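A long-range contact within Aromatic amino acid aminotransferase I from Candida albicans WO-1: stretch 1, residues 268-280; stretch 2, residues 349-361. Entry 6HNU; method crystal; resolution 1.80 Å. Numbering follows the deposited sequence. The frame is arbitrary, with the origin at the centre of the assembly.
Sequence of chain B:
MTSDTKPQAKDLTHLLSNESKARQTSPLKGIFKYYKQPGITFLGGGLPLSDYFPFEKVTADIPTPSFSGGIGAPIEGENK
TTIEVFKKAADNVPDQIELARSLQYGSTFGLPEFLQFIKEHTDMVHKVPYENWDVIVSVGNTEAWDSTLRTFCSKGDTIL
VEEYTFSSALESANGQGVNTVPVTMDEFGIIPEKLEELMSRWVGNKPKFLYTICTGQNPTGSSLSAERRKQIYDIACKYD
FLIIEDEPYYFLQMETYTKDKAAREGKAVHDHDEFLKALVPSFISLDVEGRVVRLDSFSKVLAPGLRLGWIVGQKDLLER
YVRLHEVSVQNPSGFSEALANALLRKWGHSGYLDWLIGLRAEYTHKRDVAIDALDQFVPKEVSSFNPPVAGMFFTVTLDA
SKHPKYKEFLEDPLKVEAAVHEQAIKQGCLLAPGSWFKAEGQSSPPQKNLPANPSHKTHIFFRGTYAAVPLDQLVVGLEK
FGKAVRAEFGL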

# COMPACT_ATOMS: atom_id res chain seq x y z
N ALA B 268 -38.92 -4.71 -2.07
CA ALA B 268 -37.80 -4.03 -1.39
C ALA B 268 -37.81 -4.43 0.09
O ALA B 268 -38.93 -4.63 0.66
N VAL B 269 -36.64 -4.63 0.71
CA VAL B 269 -36.55 -4.82 2.19
C VAL B 269 -37.09 -3.55 2.85
O VAL B 269 -36.86 -2.47 2.30
N HIS B 270 -37.80 -3.68 3.98
CA HIS B 270 -38.56 -2.56 4.59
C HIS B 270 -37.81 -1.97 5.79
O HIS B 270 -38.22 -0.88 6.22
N ASP B 271 -36.78 -2.64 6.34
CA ASP B 271 -36.07 -2.16 7.56
C ASP B 271 -34.74 -2.90 7.78
O ASP B 271 -34.42 -3.83 7.03
N HIS B 272 -34.01 -2.53 8.83
CA HIS B 272 -32.63 -3.04 9.07
C HIS B 272 -32.67 -4.55 9.28
O HIS B 272 -31.75 -5.25 8.78
N ASP B 273 -33.71 -5.05 9.96
CA ASP B 273 -33.86 -6.50 10.25
C ASP B 273 -34.07 -7.30 8.96
O ASP B 273 -33.41 -8.33 8.83
N GLU B 274 -34.98 -6.88 8.09
CA GLU B 274 -35.25 -7.57 6.79
C GLU B 274 -33.96 -7.53 5.98
O GLU B 274 -33.62 -8.54 5.35
N PHE B 275 -33.26 -6.40 5.99
CA PHE B 275 -32.01 -6.25 5.21
C PHE B 275 -31.00 -7.32 5.63
O PHE B 275 -30.55 -8.08 4.74
N LEU B 276 -30.68 -7.39 6.92
CA LEU B 276 -29.65 -8.31 7.45
C LEU B 276 -30.09 -9.77 7.20
O LEU B 276 -29.20 -10.62 6.97
N LYS B 277 -31.39 -10.05 7.27
CA LYS B 277 -31.90 -11.43 7.05
C LYS B 277 -31.80 -11.82 5.57
O LYS B 277 -31.75 -13.03 5.30
N ALA B 278 -31.84 -10.85 4.67
CA ALA B 278 -31.86 -11.09 3.21
C ALA B 278 -30.46 -11.44 2.68
O ALA B 278 -30.39 -12.03 1.59
N LEU B 279 -29.39 -11.03 3.38
CA LEU B 279 -28.00 -11.14 2.89
C LEU B 279 -27.60 -12.61 2.85
O LEU B 279 -27.97 -13.36 3.75
N VAL B 280 -26.95 -13.06 1.78
CA VAL B 280 -26.50 -14.47 1.68
C VAL B 280 -25.47 -14.70 2.78
O VAL B 280 -24.61 -13.85 2.99
N HIS B 349 -23.67 2.90 13.12
CA HIS B 349 -24.05 1.62 12.48
C HIS B 349 -25.42 1.77 11.81
O HIS B 349 -25.65 1.19 10.72
N SER B 350 -26.33 2.52 12.45
CA SER B 350 -27.69 2.66 11.90
C SER B 350 -27.60 3.32 10.52
O SER B 350 -28.28 2.87 9.60
N GLY B 351 -26.88 4.43 10.43
CA GLY B 351 -26.71 5.22 9.20
C GLY B 351 -25.96 4.42 8.15
O GLY B 351 -26.33 4.52 6.99
N TYR B 352 -24.96 3.65 8.54
CA TYR B 352 -24.18 2.86 7.55
C TYR B 352 -25.14 1.82 6.96
O TYR B 352 -25.16 1.60 5.75
N LEU B 353 -25.94 1.17 7.81
CA LEU B 353 -26.97 0.23 7.31
C LEU B 353 -27.90 0.99 6.35
O LEU B 353 -28.24 0.41 5.32
N ASP B 354 -28.33 2.22 6.68
CA ASP B 354 -29.21 2.97 5.76
C ASP B 354 -28.50 3.12 4.41
O ASP B 354 -29.16 3.08 3.33
N TRP B 355 -27.20 3.41 4.46
CA TRP B 355 -26.40 3.62 3.23
C TRP B 355 -26.40 2.32 2.41
O TRP B 355 -26.63 2.39 1.17
N LEU B 356 -26.15 1.19 3.05
CA LEU B 356 -26.09 -0.14 2.38
C LEU B 356 -27.48 -0.52 1.83
O LEU B 356 -27.54 -1.13 0.74
N ILE B 357 -28.57 -0.08 2.48
CA ILE B 357 -29.95 -0.37 2.00
C ILE B 357 -30.25 0.50 0.77
O ILE B 357 -30.86 0.01 -0.19
N GLY B 358 -29.79 1.75 0.77
CA GLY B 358 -29.86 2.67 -0.37
C GLY B 358 -29.03 2.13 -1.53
O GLY B 358 -29.52 2.14 -2.69
N LEU B 359 -27.85 1.60 -1.25
CA LEU B 359 -26.97 0.98 -2.28
C LEU B 359 -27.70 -0.21 -2.91
O LEU B 359 -27.74 -0.28 -4.15
N ARG B 360 -28.26 -1.12 -2.12
CA ARG B 360 -29.11 -2.25 -2.56
C ARG B 360 -30.23 -1.76 -3.50
O ARG B 360 -30.35 -2.32 -4.59
N ALA B 361 -31.03 -0.76 -3.09
CA ALA B 361 -32.15 -0.23 -3.90
C ALA B 361 -31.62 0.27 -5.26
O ALA B 361 -32.20 -0.13 -6.33

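Stretch 2 is helical throughout, and it meets the short helix 272-278 and its flanking residues at an interhelical angle of 63°, with an axis-to-axis closest approach of 10.7 Å. The contact buries 575 Å² in total, and the side chains that build it recur along one side of the longer helix.

The first of these is S350, whose CA-to-CB bond points sideways (chi1 t). H272 CE1 lies 3.1 Å from S350 O and 3.3 Å from S350 OG, so the imidazole rests against both backbone and hydroxyl. One turn on, L353 points toward stretch 1 in an m,t rotamer. Its CB stands 3.9 Å from the centroid of the H272 ring and only 10° off the ring normal, which defines a CH-pi contact over the face. L353 CD2 also reaches F275 CE2 and L276 CD2, each at 4.0 Å; L276, m,t, starts sideways but brings its end nearer.

D354 is the polar anchor. Its CB points away, yet chi1 m brings the carboxylate back, and H272 NE2 donates to D354 OD1 at 2.6 Å with an N-H...acceptor angle of 161°. The acceptor lies near the plane of the imidazole, as expected for an in-plane N-H. D354 OD2 is satisfied elsewhere in the structure. The H272 side chain, chi1 m, thus acts as a knob among S350, L353, D354 and I357.

L356 (m,t) points toward stretch 1 and supports the second knob, with its CB 3.7 Å from F275 CZ. I357, also m,t, leaves the backbone sideways but turns its end inward to serve both rings. I357 CD1 is 3.5 Å from H272 CD2, while I357 CG1 sits 3.7 Å from the F275 centroid, 23° off the normal, in a second CH-pi contact. F275, chi1 t, is buried and points toward stretch 2, fitting among L353, L356, I357 and R360.

R360 closes the contact. It points toward stretch 1 with chi1 to chi3 all t, an extended chain that carries CD to 4.0 Å from F275 CD1, near the plane of that ring. Farther out, R360 NE is 3.9 Å from V269 CG1 and R360 NH2 is 3.7 Å from A278 CB, so aliphatic groups pack around the guanidinium. Its polar needs are met separately: NE and NH2 bond elsewhere in the structure, whereas R360 NH1 donates to water 1 at 2.9 Å. That water donates in turn to A278 O at 2.8 Å, bridging the two stretches.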

# COMPACT_ATOMS: atom_id res chain seq x y z
CB ALA B 268 -37.90 -2.54 -1.58
CB VAL B 269 -35.12 -5.16 2.64
CG1 VAL B 269 -34.70 -6.54 2.14
CG2 VAL B 269 -34.13 -4.09 2.20
CB HIS B 270 -39.98 -3.01 5.01
CG HIS B 270 -40.80 -3.57 3.90
ND1 HIS B 270 -41.46 -4.79 4.00
CD2 HIS B 270 -41.07 -3.09 2.66
CE1 HIS B 270 -42.10 -5.03 2.87
NE2 HIS B 270 -41.88 -4.01 2.03
CB ASP B 271 -36.99 -2.27 8.79
CG ASP B 271 -37.59 -3.65 8.94
OD1 ASP B 271 -36.93 -4.63 8.58
OD2 ASP B 271 -38.74 -3.74 9.39
CB HIS B 272 -31.94 -2.28 10.21
CG HIS B 272 -31.62 -0.86 9.88
ND1 HIS B 272 -30.89 -0.06 10.72
CD2 HIS B 272 -31.88 -0.11 8.80
CE1 HIS B 272 -30.77 1.13 10.20
NE2 HIS B 272 -31.33 1.14 9.00
CB ASP B 273 -35.01 -6.78 11.22
CG ASP B 273 -34.73 -6.31 12.63
OD1 ASP B 273 -33.53 -6.34 13.07
OD2 ASP B 273 -35.72 -5.91 13.30
CB GLU B 274 -36.38 -6.91 5.98
CG GLU B 274 -37.77 -7.23 6.51
CD GLU B 274 -38.93 -6.82 5.61
OE1 GLU B 274 -38.70 -6.19 4.56
OE2 GLU B 274 -40.06 -7.15 5.96
CB PHE B 275 -31.43 -4.85 5.35
CG PHE B 275 -30.07 -4.68 4.72
CD1 PHE B 275 -29.92 -4.71 3.35
CD2 PHE B 275 -28.94 -4.50 5.52
CE1 PHE B 275 -28.68 -4.48 2.77
CE2 PHE B 275 -27.70 -4.27 4.94
CZ PHE B 275 -27.57 -4.28 3.56
CB LEU B 276 -29.40 -8.04 8.94
CG LEU B 276 -28.70 -6.73 9.30
CD1 LEU B 276 -28.53 -6.63 10.81
CD2 LEU B 276 -27.35 -6.54 8.61
CB LYS B 277 -33.36 -11.62 7.50
CG LYS B 277 -33.51 -12.19 8.91
CD LYS B 277 -34.91 -12.14 9.46
CE LYS B 277 -34.96 -12.27 10.98
NZ LYS B 277 -34.85 -10.94 11.64
CB ALA B 278 -32.40 -9.90 2.48
CB LEU B 279 -27.10 -10.30 3.81
CG LEU B 279 -27.38 -8.80 3.78
CD1 LEU B 279 -26.50 -8.07 4.76
CD2 LEU B 279 -27.20 -8.22 2.38
CB VAL B 280 -25.91 -14.76 0.29
CG1 VAL B 280 -24.70 -13.88 0.02
CG2 VAL B 280 -25.52 -16.22 0.14
CB HIS B 349 -24.03 0.52 13.52
CG HIS B 349 -22.65 0.12 13.83
ND1 HIS B 349 -21.85 -0.48 12.88
CD2 HIS B 349 -21.90 0.28 14.94
CE1 HIS B 349 -20.67 -0.69 13.39
NE2 HIS B 349 -20.69 -0.27 14.68
CB SER B 350 -28.58 3.47 12.86
OG SER B 350 -29.92 3.43 12.43
CB TYR B 352 -22.94 2.24 8.19
CG TYR B 352 -22.02 1.56 7.20
CD1 TYR B 352 -21.58 2.24 6.07
CD2 TYR B 352 -21.53 0.28 7.43
CE1 TYR B 352 -20.74 1.63 5.16
CE2 TYR B 352 -20.68 -0.34 6.52
CZ TYR B 352 -20.25 0.36 5.41
OH TYR B 352 -19.45 -0.23 4.47
CB LEU B 353 -27.72 -0.40 8.47
CG LEU B 353 -26.93 -1.41 9.28
CD1 LEU B 353 -27.75 -1.84 10.50
CD2 LEU B 353 -26.53 -2.63 8.44
CB ASP B 354 -29.59 4.35 6.32
CG ASP B 354 -30.44 4.36 7.58
OD1 ASP B 354 -31.26 3.46 7.75
OD2 ASP B 354 -30.33 5.36 8.32
CB TRP B 355 -25.00 4.09 3.58
CG TRP B 355 -24.16 4.24 2.36
CD1 TRP B 355 -23.31 3.32 1.81
CD2 TRP B 355 -24.15 5.37 1.49
NE1 TRP B 355 -22.71 3.84 0.70
CE2 TRP B 355 -23.22 5.08 0.46
CE3 TRP B 355 -24.78 6.62 1.52
CZ2 TRP B 355 -22.91 6.01 -0.53
CZ3 TRP B 355 -24.47 7.53 0.53
CH2 TRP B 355 -23.56 7.23 -0.49
CB LEU B 356 -25.56 -1.17 3.37
CG LEU B 356 -24.19 -0.85 3.94
CD1 LEU B 356 -23.80 -1.94 4.91
CD2 LEU B 356 -23.12 -0.69 2.85
CB ILE B 357 -30.93 -0.18 3.19
CG1 ILE B 357 -30.80 -1.36 4.15
CG2 ILE B 357 -32.36 0.01 2.71
CD1 ILE B 357 -31.30 -1.06 5.53
CB LEU B 359 -25.64 0.63 -1.62
CG LEU B 359 -24.51 0.19 -2.54
CD1 LEU B 359 -24.13 1.29 -3.53
CD2 LEU B 359 -23.27 -0.19 -1.72
CB ARG B 360 -29.67 -2.98 -1.35
CG ARG B 360 -30.62 -4.12 -1.69
CD ARG B 360 -31.16 -4.75 -0.43
NE ARG B 360 -31.94 -5.96 -0.62
CZ ARG B 360 -31.44 -7.19 -0.63
NH1 ARG B 360 -30.14 -7.38 -0.49
NH2 ARG B 360 -32.25 -8.21 -0.82
CB ALA B 361 -32.87 0.87 -3.16
O HOH W 1 -30.09 -10.31 -0.63